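Local coordinates for SusD homolog (Bacteroides thetaiotaomicron VPI-5482, PDB 3FDH), which probably binds glycans at the bacterial outer membrane, as a SusD/RagB-family lipoprotein thought to help in sugar capture and uptake, at residues S31-N36 with T330-Y335; N77-I82 with D129-Q134; R90-Q95 with G110-M115; G268-A273 with Q419-M424. All blocks are in the same frame, centred on the assembly; numbering follows the deposited sequence.

Overall arrangement
All four contacts are buried and none is held by a direct hydrogen bond, but they differ in depth and chemistry. Interaction 1 lies about 7 Å from the chain centre, against about 18, 22 and 16 Å for interactions 2, 3 and 4, centre to centre. Interactions 2 and 3 share helix 76-95, and Arg-90 of one probably hydrogen-bonds to Cys-132 of the other. Selenomethionine Met-115, in interaction 3, also packs on Thr-32 and Leu-332 of interaction 1. Interaction 4 lies across the chain centre from interactions 2 and 3. Methyl packing dominates interactions 1 and 3, an indole tip makes interaction 2, and interaction 4 adds a water bridge.

Interaction 1: S31-N36 with T330-Y335; sequences STAFSN and TLLMSY
Leu-332 reaches the wall of helix 21-37 between Thr-32 and Ala-33. Its CB starts from the corner of the chain and meets neither residue directly. CG is anti to the carbonyl carbon and beside the backbone N (chi1 -71°), which carries the fork toward the helix. There the branches part. CD1 lies against the selenomethionine methyl CE of Met-115, 3.9 Å away on helix 106-127. CD2 rests on the helix backbone, 3.8 Å from Ala-33 CA and close to Thr-32 O. The same CD2 also flanks Ala-33 CB at 4.1 Å.

Thr-330, two residues earlier, adds the second touch: its CG2 is 3.8 Å from Ala-33 O and 4.0 Å from Ala-33 CB. Ala-33 CB thus meets one methyl from each residue. Thr-330 OG1 is not spent here; it hydrogen-bonds to the hydroxyl of Tyr-243. Strand 330-331 pairs antiparallel with strand 238-240, and Leu-332 and Met-333 both face Ala-238, a classic beta bulge. The chain corners at Leu-332, and Ser-334 then N-caps helix 335-348. On the other side, helix 21-37 widens into a pi-type turn at 32-36, where Ser-31 O accepts from Ser-35 N and Asn-36 N, each at 3.0 Å. Asn-36 ND2 turns elsewhere, to Asn-119 OD1 and Ser-85 OG.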
loop_
_atom_site.group_PDB
_atom_site.type_symbol
_atom_site.label_atom_id
_atom_site.label_comp_id
_atom_site.label_asym_id
_atom_site.label_seq_id
_atom_site.Cartn_x
_atom_site.Cartn_y
_atom_site.Cartn_z
ATOM N N SER A 31 -3.725 -10.485 -9.916
ATOM C CA SER A 31 -4.092 -10.850 -8.544
ATOM C C SER A 31 -3.295 -10.095 -7.487
ATOM O O SER A 31 -3.855 -9.706 -6.440
ATOM C CB SER A 31 -4.022 -12.367 -8.323
ATOM O OG SER A 31 -2.698 -12.847 -8.331
ATOM N N THR A 32 -2.019 -9.861 -7.768
ATOM C CA THR A 32 -1.150 -9.136 -6.830
ATOM C C THR A 32 -1.625 -7.694 -6.652
ATOM O O THR A 32 -1.653 -7.164 -5.536
ATOM C CB THR A 32 0.345 -9.243 -7.192
ATOM O OG1 THR A 32 0.716 -10.631 -7.170
ATOM C CG2 THR A 32 1.186 -8.495 -6.176
ATOM N N ALA A 33 -2.030 -7.079 -7.746
ATOM C CA ALA A 33 -2.493 -5.684 -7.699
ATOM C C ALA A 33 -3.889 -5.602 -7.121
ATOM O O ALA A 33 -4.139 -5.026 -6.063
ATOM C CB ALA A 33 -2.448 -5.071 -9.086
ATOM N N PHE A 34 -4.800 -6.240 -7.825
ATOM C CA PHE A 34 -6.226 -6.145 -7.499
ATOM C C PHE A 34 -6.668 -6.724 -6.145
ATOM O O PHE A 34 -7.430 -6.083 -5.408
ATOM C CB PHE A 34 -7.079 -6.767 -8.605
ATOM C CG PHE A 34 -8.535 -6.491 -8.434
ATOM C CD1 PHE A 34 -9.093 -5.331 -8.947
ATOM C CD2 PHE A 34 -9.339 -7.367 -7.745
ATOM C CE1 PHE A 34 -10.457 -5.045 -8.768
ATOM C CE2 PHE A 34 -10.705 -7.095 -7.565
ATOM C CZ PHE A 34 -11.253 -5.924 -8.086
ATOM N N SER A 35 -6.212 -7.930 -5.845
ATOM C CA SER A 35 -6.661 -8.646 -4.655
ATOM C C SER A 35 -5.739 -8.638 -3.446
ATOM O O SER A 35 -6.185 -8.677 -2.303
ATOM C CB SER A 35 -6.913 -10.107 -5.018
ATOM O OG SER A 35 -7.922 -10.236 -6.011
ATOM N N ASN A 36 -4.449 -8.639 -3.716
ATOM C CA ASN A 36 -3.443 -8.766 -2.691
ATOM C C ASN A 36 -2.979 -7.480 -2.068
ATOM O O ASN A 36 -3.111 -7.306 -0.863
ATOM C CB ASN A 36 -2.260 -9.558 -3.227
ATOM C CG ASN A 36 -2.677 -10.940 -3.696
ATOM O OD1 ASN A 36 -3.854 -11.327 -3.538
ATOM N ND2 ASN A 36 -1.751 -11.677 -4.278
ATOM N N THR A 330 -3.712 0.949 -9.859
ATOM C CA THR A 330 -3.240 0.389 -8.621
ATOM C C THR A 330 -1.727 0.505 -8.672
ATOM O O THR A 330 -1.068 -0.022 -9.568
ATOM C CB THR A 330 -3.642 -1.080 -8.404
ATOM O OG1 THR A 330 -5.059 -1.170 -8.244
ATOM C CG2 THR A 330 -2.943 -1.636 -7.176
ATOM N N LEU A 331 -1.195 1.228 -7.699
ATOM C CA LEU A 331 0.249 1.468 -7.608
ATOM C C LEU A 331 0.903 0.415 -6.669
ATOM O O LEU A 331 0.761 0.448 -5.437
ATOM C CB LEU A 331 0.528 2.925 -7.179
ATOM C CG LEU A 331 -0.053 4.002 -8.096
ATOM C CD1 LEU A 331 0.330 5.415 -7.586
ATOM C CD2 LEU A 331 0.348 3.751 -9.509
ATOM N N LEU A 332 1.583 -0.558 -7.289
ATOM C CA LEU A 332 2.335 -1.589 -6.552
ATOM C C LEU A 332 3.489 -0.893 -5.864
ATOM O O LEU A 332 3.906 -1.283 -4.776
ATOM C CB LEU A 332 2.796 -2.745 -7.408
ATOM C CG LEU A 332 1.690 -3.692 -7.887
ATOM C CD1 LEU A 332 2.286 -4.895 -8.669
ATOM C CD2 LEU A 332 0.848 -4.214 -6.733
HETATM N N MSE A 333 3.987 0.156 -6.513
HETATM C CA MSE A 333 4.970 1.017 -5.865
HETATM C C MSE A 333 5.099 2.273 -6.663
HETATM O O MSE A 333 5.399 2.228 -7.872
HETATM C CB MSE A 333 6.318 0.322 -5.640
HETATM C CG MSE A 333 7.194 1.116 -4.623
HETATM SE SE MSE A 333 9.054 0.554 -4.525
HETATM C CE MSE A 333 9.690 2.103 -3.549
ATOM N N SER A 334 4.810 3.384 -5.983
ATOM C CA SER A 334 4.816 4.702 -6.611
ATOM C C SER A 334 6.146 5.423 -6.627
ATOM O O SER A 334 7.057 5.181 -5.833
ATOM C CB SER A 334 3.780 5.587 -5.966
ATOM O OG SER A 334 4.120 5.863 -4.621
ATOM N N TYR A 335 6.237 6.340 -7.591
ATOM C CA TYR A 335 7.393 7.177 -7.670
ATOM C C TYR A 335 7.470 8.033 -6.419
ATOM O O TYR A 335 8.546 8.222 -5.846
ATOM C CB TYR A 335 7.346 8.052 -8.910
ATOM C CG TYR A 335 8.443 9.099 -9.009
ATOM C CD1 TYR A 335 9.776 8.757 -9.150
ATOM C CD2 TYR A 335 8.124 10.459 -8.995
ATOM C CE1 TYR A 335 10.754 9.737 -9.225
ATOM C CE2 TYR A 335 9.091 11.432 -9.107
ATOM C CZ TYR A 335 10.392 11.078 -9.220
ATOM O OH TYR A 335 11.328 12.090 -9.347
#

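Interaction 2: N77-I82 with D129-Q134; sequences NSWNGI and DAPCSQ
Trp-79 makes this contact alone from the side of helix 76-95, reaching the 129-134 segment with the far corner of its indole. The backbones stay well apart: the nearest CA atoms, those of Trp-79 and Ala-130, are 10.8 Å from each other, and the long side chain bridges that distance. Its CG is anti to the backbone N (chi1 168°), which extends the ring system outward from the helix. The ring carbon CH2 then lies 4.3 Å from Pro-131 CD and 4.4 Å from Ala-130 CB. Both carbons approach the ring obliquely, so the contact is apolar packing at ordinary distances and not a stack; only 75 Å² is buried between the segments.

This apolar corner is the close part. On the far side of the contact, the chain runs on from Cys-132 to Ser-133 and Gln-134, both solvent-exposed, and Asn-77 is likewise exposed on the helix surface. The indole N-H is used elsewhere: NE1 donates a hydrogen bond to Asp-470 OD2.

Two other rings also pack on the indole: Phe-127 meets it edge-to-face, and Tyr-83 packs with its plane turned about 60° while its hydroxyl bonds to Pro-131 O. Ala-130 also touches Ile-123 of helix 106-127, and the weakly bonded strand 130-131, which follows that helix, pairs antiparallel with strand 151-152, leading into helix 154-171.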
loop_
_atom_site.group_PDB
_atom_site.type_symbol
_atom_site.label_atom_id
_atom_site.label_comp_id
_atom_site.label_asym_id
_atom_site.label_seq_id
_atom_site.Cartn_x
_atom_site.Cartn_y
_atom_site.Cartn_z
ATOM N N ASN A 77 -9.603 -14.680 3.070
ATOM C CA ASN A 77 -9.569 -14.576 1.614
ATOM C C ASN A 77 -8.273 -13.955 1.106
ATOM O O ASN A 77 -7.648 -14.459 0.157
ATOM C CB ASN A 77 -10.742 -13.771 1.077
ATOM C CG ASN A 77 -12.041 -14.527 1.126
ATOM O OD1 ASN A 77 -12.065 -15.756 1.228
ATOM N ND2 ASN A 77 -13.151 -13.787 1.050
ATOM N N SER A 78 -7.870 -12.863 1.753
ATOM C CA SER A 78 -6.649 -12.164 1.374
ATOM C C SER A 78 -5.462 -13.070 1.539
ATOM O O SER A 78 -4.587 -13.147 0.703
ATOM C CB SER A 78 -6.426 -10.933 2.222
ATOM O OG SER A 78 -7.435 -9.995 1.931
ATOM N N TRP A 79 -5.445 -13.724 2.689
ATOM C CA TRP A 79 -4.425 -14.721 3.050
ATOM C C TRP A 79 -4.310 -15.816 1.976
ATOM O O TRP A 79 -3.252 -16.109 1.422
ATOM C CB TRP A 79 -4.806 -15.322 4.412
ATOM C CG TRP A 79 -4.076 -16.541 4.857
ATOM C CD1 TRP A 79 -4.448 -17.825 4.626
ATOM C CD2 TRP A 79 -2.892 -16.608 5.682
ATOM N NE1 TRP A 79 -3.567 -18.692 5.233
ATOM C CE2 TRP A 79 -2.602 -17.966 5.881
ATOM C CE3 TRP A 79 -2.055 -15.651 6.271
ATOM C CZ2 TRP A 79 -1.497 -18.395 6.631
ATOM C CZ3 TRP A 79 -0.958 -16.085 7.014
ATOM C CH2 TRP A 79 -0.699 -17.429 7.189
ATOM N N ASN A 80 -5.423 -16.451 1.710
ATOM C CA ASN A 80 -5.442 -17.504 0.681
ATOM C C ASN A 80 -4.990 -16.987 -0.674
ATOM O O ASN A 80 -4.261 -17.640 -1.407
ATOM C CB ASN A 80 -6.831 -18.105 0.560
ATOM C CG ASN A 80 -7.182 -18.968 1.743
ATOM O OD1 ASN A 80 -6.305 -19.584 2.363
ATOM N ND2 ASN A 80 -8.469 -19.041 2.054
ATOM N N GLY A 81 -5.376 -15.761 -0.969
ATOM C CA GLY A 81 -5.064 -15.145 -2.269
ATOM C C GLY A 81 -3.585 -14.840 -2.462
ATOM O O GLY A 81 -3.020 -15.056 -3.534
ATOM N N ILE A 82 -2.961 -14.380 -1.392
ATOM C CA ILE A 82 -1.546 -14.058 -1.406
ATOM C C ILE A 82 -0.727 -15.346 -1.593
ATOM O O ILE A 82 0.176 -15.400 -2.412
ATOM C CB ILE A 82 -1.131 -13.292 -0.145
ATOM C CG1 ILE A 82 -1.761 -11.883 -0.175
ATOM C CG2 ILE A 82 0.389 -13.217 -0.048
ATOM C CD1 ILE A 82 -1.869 -11.247 1.241
ATOM N N ASP A 129 5.500 -13.954 11.407
ATOM C CA ASP A 129 6.010 -15.305 11.205
ATOM C C ASP A 129 4.889 -16.086 10.544
ATOM O O ASP A 129 3.716 -15.985 10.952
ATOM C CB ASP A 129 6.361 -15.982 12.504
ATOM C CG ASP A 129 7.612 -15.405 13.156
ATOM O OD1 ASP A 129 8.088 -14.308 12.790
ATOM O OD2 ASP A 129 8.098 -16.081 14.059
ATOM N N ALA A 130 5.258 -16.931 9.586
ATOM C CA ALA A 130 4.247 -17.590 8.766
ATOM C C ALA A 130 4.862 -18.598 7.796
ATOM O O ALA A 130 6.066 -18.538 7.517
ATOM C CB ALA A 130 3.476 -16.466 7.942
ATOM N N PRO A 131 4.058 -19.568 7.317
ATOM C CA PRO A 131 4.619 -20.505 6.351
ATOM C C PRO A 131 5.071 -19.778 5.113
ATOM O O PRO A 131 4.462 -18.781 4.713
ATOM C CB PRO A 131 3.447 -21.449 6.034
ATOM C CG PRO A 131 2.532 -21.364 7.256
ATOM C CD PRO A 131 2.719 -19.965 7.805
ATOM N N CYS A 132 6.161 -20.252 4.533
ATOM C CA CYS A 132 6.661 -19.655 3.291
ATOM C C CYS A 132 7.549 -20.622 2.509
ATOM O O CYS A 132 7.183 -21.123 1.453
ATOM C CB CYS A 132 7.422 -18.376 3.617
ATOM S SG CYS A 132 7.939 -17.428 2.169
ATOM N N SER A 133 8.703 -20.889 3.081
ATOM C CA SER A 133 9.681 -21.790 2.464
ATOM C C SER A 133 9.106 -23.167 2.177
ATOM O O SER A 133 9.529 -23.848 1.245
ATOM C CB SER A 133 10.917 -21.937 3.368
ATOM O OG SER A 133 10.657 -22.710 4.538
ATOM N N GLN A 134 8.115 -23.561 2.962
ATOM C CA GLN A 134 7.505 -24.887 2.816
ATOM C C GLN A 134 6.105 -24.836 2.245
ATOM O O GLN A 134 5.519 -25.857 1.935
ATOM C CB GLN A 134 7.534 -25.652 4.140
ATOM C CG GLN A 134 8.955 -25.947 4.555
ATOM C CD GLN A 134 9.069 -26.852 5.757
ATOM O OE1 GLN A 134 8.067 -27.255 6.348
ATOM N NE2 GLN A 134 10.307 -27.187 6.126
#

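Interaction 3: R90-Q95 with G110-M115; sequences RIIIDQ and GMAEVM
Ile-93 and Ala-112 are the nearest CA pair, 6.5 Å apart, between segments 90-95 and 110-115, which run nearly antiparallel. The axes of these short segments come within 8.6 Å, and their directions differ by 151°. A small side chain fits this spacing: Ala-112 CB points at the facing helix and lies 3.4 Å from Ile-92 CG2, tighter than usual for two carbons. A chi1 of -67° leaves CG2 of Ile-92 anti to the backbone N, where it meets this methyl, while CD1, on the other branch, passes Ala-112 CB at 3.9 Å.

Ile-93 works on the neighbouring side of Ala-112. Its CG1 is 4.1 Å from Ala-112 CB, and its tip CD1 reaches 3.6 Å from Glu-113 CG, the two side chains set at a slant. Glu-113 therefore offers its aliphatic part to the isoleucine; OE1 accepts from Asn-171 ND2, while OE2 stays beside Ile-93 CG2 at 4.1 Å. Replacing Ile-93 with an alanine would probably open a gap beside Ala-112 and leave the CG methylene of Glu-113 without its apolar neighbour.

Ile-92 also touches Ser-21 and Ile-24 of helix 21-37, and Ile-93 touches Tyr-164 of helix 154-171, so the pair is covered by further helices. Consecutive antiparallel helices joined by a connection, here helices 76-95 and 106-127, are consistent with the TPR-like helical architecture of SusD-family proteins.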
loop_
_atom_site.group_PDB
_atom_site.type_symbol
_atom_site.label_atom_id
_atom_site.label_comp_id
_atom_site.label_asym_id
_atom_site.label_seq_id
_atom_site.Cartn_x
_atom_site.Cartn_y
_atom_site.Cartn_z
ATOM N N ARG A 90 5.856 -19.174 -8.209
ATOM C CA ARG A 90 6.857 -20.210 -7.999
ATOM C C ARG A 90 6.779 -21.260 -9.082
ATOM O O ARG A 90 7.788 -21.842 -9.467
ATOM C CB ARG A 90 6.755 -20.825 -6.612
ATOM C CG ARG A 90 7.318 -19.890 -5.565
ATOM C CD ARG A 90 7.065 -20.392 -4.176
ATOM N NE ARG A 90 7.843 -19.668 -3.179
ATOM C CZ ARG A 90 7.698 -19.800 -1.864
ATOM N NH1 ARG A 90 6.756 -20.580 -1.373
ATOM N NH2 ARG A 90 8.494 -19.141 -1.040
ATOM N N ILE A 91 5.569 -21.462 -9.583
ATOM C CA ILE A 91 5.359 -22.417 -10.695
ATOM C C ILE A 91 6.059 -21.847 -11.928
ATOM O O ILE A 91 6.743 -22.558 -12.658
ATOM C CB ILE A 91 3.867 -22.703 -10.956
ATOM C CG1 ILE A 91 3.305 -23.599 -9.840
ATOM C CG2 ILE A 91 3.675 -23.381 -12.297
ATOM C CD1 ILE A 91 1.779 -23.692 -9.799
ATOM N N ILE A 92 5.938 -20.540 -12.123
ATOM C CA ILE A 92 6.578 -19.892 -13.263
ATOM C C ILE A 92 8.093 -20.064 -13.148
ATOM O O ILE A 92 8.800 -20.393 -14.109
ATOM C CB ILE A 92 6.288 -18.381 -13.302
ATOM C CG1 ILE A 92 4.791 -18.108 -13.590
ATOM C CG2 ILE A 92 7.175 -17.732 -14.347
ATOM C CD1 ILE A 92 4.358 -16.605 -13.485
ATOM N N ILE A 93 8.573 -19.866 -11.934
ATOM C CA ILE A 93 10.016 -19.863 -11.681
ATOM C C ILE A 93 10.564 -21.226 -12.009
ATOM O O ILE A 93 11.616 -21.362 -12.628
ATOM C CB ILE A 93 10.364 -19.447 -10.241
ATOM C CG1 ILE A 93 9.923 -17.992 -9.997
ATOM C CG2 ILE A 93 11.854 -19.676 -10.006
ATOM C CD1 ILE A 93 10.053 -17.507 -8.586
ATOM N N ASP A 94 9.806 -22.239 -11.632
ATOM C CA ASP A 94 10.196 -23.618 -11.928
ATOM C C ASP A 94 10.072 -23.924 -13.410
ATOM O O ASP A 94 10.963 -24.505 -14.013
ATOM C CB ASP A 94 9.392 -24.644 -11.140
ATOM C CG ASP A 94 9.811 -24.718 -9.678
ATOM O OD1 ASP A 94 10.831 -24.089 -9.297
ATOM O OD2 ASP A 94 9.112 -25.420 -8.919
ATOM N N GLN A 95 8.960 -23.515 -13.994
ATOM C CA GLN A 95 8.744 -23.785 -15.427
ATOM C C GLN A 95 9.803 -23.113 -16.286
ATOM O O GLN A 95 10.150 -23.615 -17.350
ATOM C CB GLN A 95 7.352 -23.366 -15.891
ATOM C CG GLN A 95 6.274 -24.294 -15.378
ATOM C CD GLN A 95 4.884 -23.977 -15.910
ATOM O OE1 GLN A 95 4.696 -23.118 -16.770
ATOM N NE2 GLN A 95 3.909 -24.662 -15.380
ATOM N N GLY A 110 12.266 -13.576 -14.150
ATOM C CA GLY A 110 12.638 -12.475 -13.291
ATOM C C GLY A 110 11.417 -11.708 -12.840
ATOM O O GLY A 110 11.298 -11.293 -11.689
HETATM N N MSE A 111 10.493 -11.519 -13.761
HETATM C CA MSE A 111 9.271 -10.789 -13.404
HETATM C C MSE A 111 8.534 -11.559 -12.298
HETATM O O MSE A 111 7.996 -10.969 -11.339
HETATM C CB MSE A 111 8.357 -10.611 -14.618
HETATM C CG MSE A 111 8.988 -9.834 -15.753
HETATM SE SE MSE A 111 7.900 -9.828 -17.348
HETATM C CE MSE A 111 9.041 -8.772 -18.490
ATOM N N ALA A 112 8.478 -12.867 -12.475
ATOM C CA ALA A 112 7.830 -13.776 -11.519
ATOM C C ALA A 112 8.540 -13.750 -10.174
ATOM O O ALA A 112 7.904 -13.853 -9.127
ATOM C CB ALA A 112 7.766 -15.214 -12.066
ATOM N N GLU A 113 9.855 -13.572 -10.211
ATOM C CA GLU A 113 10.672 -13.541 -8.984
ATOM C C GLU A 113 10.350 -12.277 -8.202
ATOM O O GLU A 113 10.230 -12.289 -6.975
ATOM C CB GLU A 113 12.170 -13.655 -9.306
ATOM C CG GLU A 113 12.547 -15.104 -9.611
ATOM C CD GLU A 113 13.884 -15.305 -10.325
ATOM O OE1 GLU A 113 14.372 -14.366 -10.976
ATOM O OE2 GLU A 113 14.415 -16.446 -10.275
ATOM N N VAL A 114 10.128 -11.208 -8.939
ATOM C CA VAL A 114 9.722 -9.940 -8.333
ATOM C C VAL A 114 8.314 -10.094 -7.699
ATOM O O VAL A 114 8.037 -9.627 -6.594
ATOM C CB VAL A 114 9.747 -8.771 -9.360
ATOM C CG1 VAL A 114 9.077 -7.472 -8.755
ATOM C CG2 VAL A 114 11.185 -8.492 -9.819
HETATM N N MSE A 115 7.422 -10.787 -8.387
HETATM C CA MSE A 115 6.074 -10.935 -7.827
HETATM C C MSE A 115 6.114 -11.858 -6.636
HETATM O O MSE A 115 5.306 -11.728 -5.718
HETATM C CB MSE A 115 5.063 -11.472 -8.840
HETATM C CG MSE A 115 4.781 -10.565 -10.017
HETATM SE SE MSE A 115 3.654 -9.148 -9.406
HETATM C CE MSE A 115 4.888 -7.734 -9.123
#

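Interaction 4: G268-A273 with Q419-M424; sequences GTKLLA and QKYLAM
Lys-270 brings CD and CE against ring carbon CE1 of Tyr-421, at 3.9 and 4.1 Å. The two side chains cross at about a right angle, and CD approaches the ring obliquely. The lysine runs extended to CE and then bends (chi4 66°), which brings NZ round toward the phenol end. A water completes the link: NZ donates to it over 2.8 Å, and the water in turn donates to Tyr-421 OH, also over 2.8 Å. Both polar ends have a second partner, the backbone O of Thr-450 for the ammonium and that of Ile-49 for the hydroxyl, so the water belongs to a wider polar network.

Segments 268-273 and 419-423, on helices 265-274 and 412-423, have axes 11.6 Å apart at 115°, and side chains make the contact between them, a steep crossing in a mainly helical fold of the SusD family. Next to the lysine, Leu-271 and Leu-422 run alongside each other in opposing senses and meet at their CD2 methyls, 3.9 Å apart. Leu-422 CD2 also lies 4.3 Å from Lys-270 CB, so one methyl serves both residues of the facing helix. Leu-267, one turn earlier on that helix, touches Tyr-421 and Leu-422 as well, and Trp-425, just past the end of helix 412-423, packs on Leu-271. The ring of Tyr-51 meets that of Tyr-421 with planes about 35° apart.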
loop_
_atom_site.group_PDB
_atom_site.type_symbol
_atom_site.label_atom_id
_atom_site.label_comp_id
_atom_site.label_asym_id
_atom_site.label_seq_id
_atom_site.Cartn_x
_atom_site.Cartn_y
_atom_site.Cartn_z
ATOM N N GLY A 268 -8.790 15.019 7.836
ATOM C CA GLY A 268 -9.239 16.384 7.503
ATOM C C GLY A 268 -8.559 17.415 8.393
ATOM O O GLY A 268 -8.142 18.490 7.949
ATOM N N THR A 269 -8.405 17.068 9.659
ATOM C CA THR A 269 -7.738 17.964 10.603
ATOM C C THR A 269 -6.317 18.290 10.127
ATOM O O THR A 269 -5.877 19.418 10.176
ATOM C CB THR A 269 -7.653 17.313 11.993
ATOM O OG1 THR A 269 -8.976 17.024 12.455
ATOM C CG2 THR A 269 -6.964 18.254 13.015
ATOM N N LYS A 270 -5.606 17.259 9.684
ATOM C CA LYS A 270 -4.221 17.424 9.188
ATOM C C LYS A 270 -4.210 18.291 7.944
ATOM O O LYS A 270 -3.467 19.268 7.815
ATOM C CB LYS A 270 -3.594 16.077 8.857
ATOM C CG LYS A 270 -3.349 15.155 10.058
ATOM C CD LYS A 270 -2.769 13.823 9.643
ATOM C CE LYS A 270 -2.481 12.879 10.852
ATOM N NZ LYS A 270 -3.669 12.394 11.612
ATOM N N LEU A 271 -5.029 17.897 6.986
ATOM C CA LEU A 271 -5.094 18.644 5.717
ATOM C C LEU A 271 -5.393 20.135 5.938
ATOM O O LEU A 271 -4.823 21.037 5.270
ATOM C CB LEU A 271 -6.138 18.012 4.749
ATOM C CG LEU A 271 -5.861 16.579 4.291
ATOM C CD1 LEU A 271 -7.083 15.930 3.533
ATOM C CD2 LEU A 271 -4.590 16.560 3.428
ATOM N N LEU A 272 -6.300 20.391 6.869
ATOM C CA LEU A 272 -6.738 21.751 7.180
ATOM C C LEU A 272 -5.634 22.505 7.868
ATOM O O LEU A 272 -5.437 23.678 7.635
ATOM C CB LEU A 272 -8.004 21.759 8.083
ATOM C CG LEU A 272 -9.345 21.356 7.432
ATOM C CD1 LEU A 272 -10.410 21.050 8.522
ATOM C CD2 LEU A 272 -9.791 22.465 6.465
ATOM N N ALA A 273 -4.887 21.803 8.694
ATOM C CA ALA A 273 -3.833 22.444 9.469
ATOM C C ALA A 273 -2.752 22.945 8.522
ATOM O O ALA A 273 -2.142 23.959 8.743
ATOM C CB ALA A 273 -3.256 21.504 10.490
ATOM N N GLN A 419 4.309 13.958 5.415
ATOM C CA GLN A 419 4.074 14.152 4.000
ATOM C C GLN A 419 3.921 12.829 3.255
ATOM O O GLN A 419 3.094 12.716 2.343
ATOM C CB GLN A 419 5.145 15.078 3.342
ATOM C CG GLN A 419 5.052 16.552 3.803
ATOM C CD GLN A 419 3.666 17.187 3.543
ATOM O OE1 GLN A 419 3.054 16.974 2.491
ATOM N NE2 GLN A 419 3.186 17.978 4.496
ATOM N N LYS A 420 4.661 11.803 3.674
ATOM C CA LYS A 420 4.567 10.506 3.030
ATOM C C LYS A 420 3.160 10.015 3.285
ATOM O O LYS A 420 2.474 9.545 2.407
ATOM C CB LYS A 420 5.622 9.528 3.596
ATOM C CG LYS A 420 5.688 8.211 2.888
ATOM C CD LYS A 420 6.776 7.295 3.413
ATOM C CE LYS A 420 7.078 6.129 2.479
ATOM N NZ LYS A 420 7.818 5.007 3.236
ATOM N N TYR A 421 2.771 10.106 4.544
ATOM C CA TYR A 421 1.412 9.747 5.007
ATOM C C TYR A 421 0.308 10.435 4.203
ATOM O O TYR A 421 -0.558 9.750 3.649
ATOM C CB TYR A 421 1.250 9.951 6.526
ATOM C CG TYR A 421 -0.166 9.726 7.004
ATOM C CD1 TYR A 421 -1.068 10.787 7.046
ATOM C CD2 TYR A 421 -0.595 8.487 7.461
ATOM C CE1 TYR A 421 -2.379 10.612 7.429
ATOM C CE2 TYR A 421 -1.908 8.300 7.865
ATOM C CZ TYR A 421 -2.799 9.349 7.870
ATOM O OH TYR A 421 -4.131 9.170 8.293
ATOM N N LEU A 422 0.413 11.755 3.983
ATOM C CA LEU A 422 -0.608 12.493 3.241
ATOM C C LEU A 422 -0.631 12.162 1.746
ATOM O O LEU A 422 -1.701 12.126 1.123
ATOM C CB LEU A 422 -0.430 14.020 3.430
ATOM C CG LEU A 422 -0.680 14.444 4.889
ATOM C CD1 LEU A 422 -0.382 15.954 4.991
ATOM C CD2 LEU A 422 -2.127 14.165 5.326
ATOM N N ALA A 423 0.549 11.900 1.184
ATOM C CA ALA A 423 0.667 11.518 -0.244
ATOM C C ALA A 423 0.072 10.171 -0.608
ATOM O O ALA A 423 -0.391 9.936 -1.705
ATOM C CB ALA A 423 2.122 11.518 -0.681
HETATM N N MSE A 424 0.109 9.290 0.365
HETATM C CA MSE A 424 -0.234 7.861 0.195
HETATM C C MSE A 424 -1.706 7.513 0.504
HETATM O O MSE A 424 -2.176 6.391 0.395
HETATM C CB MSE A 424 0.844 7.012 0.860
HETATM C CG MSE A 424 2.128 7.128 0.155
HETATM SE SE MSE A 424 3.614 6.090 0.781
HETATM C CE MSE A 424 3.095 4.286 0.242
HETATM O O HOH W 1 -5.455 11.089 9.826
#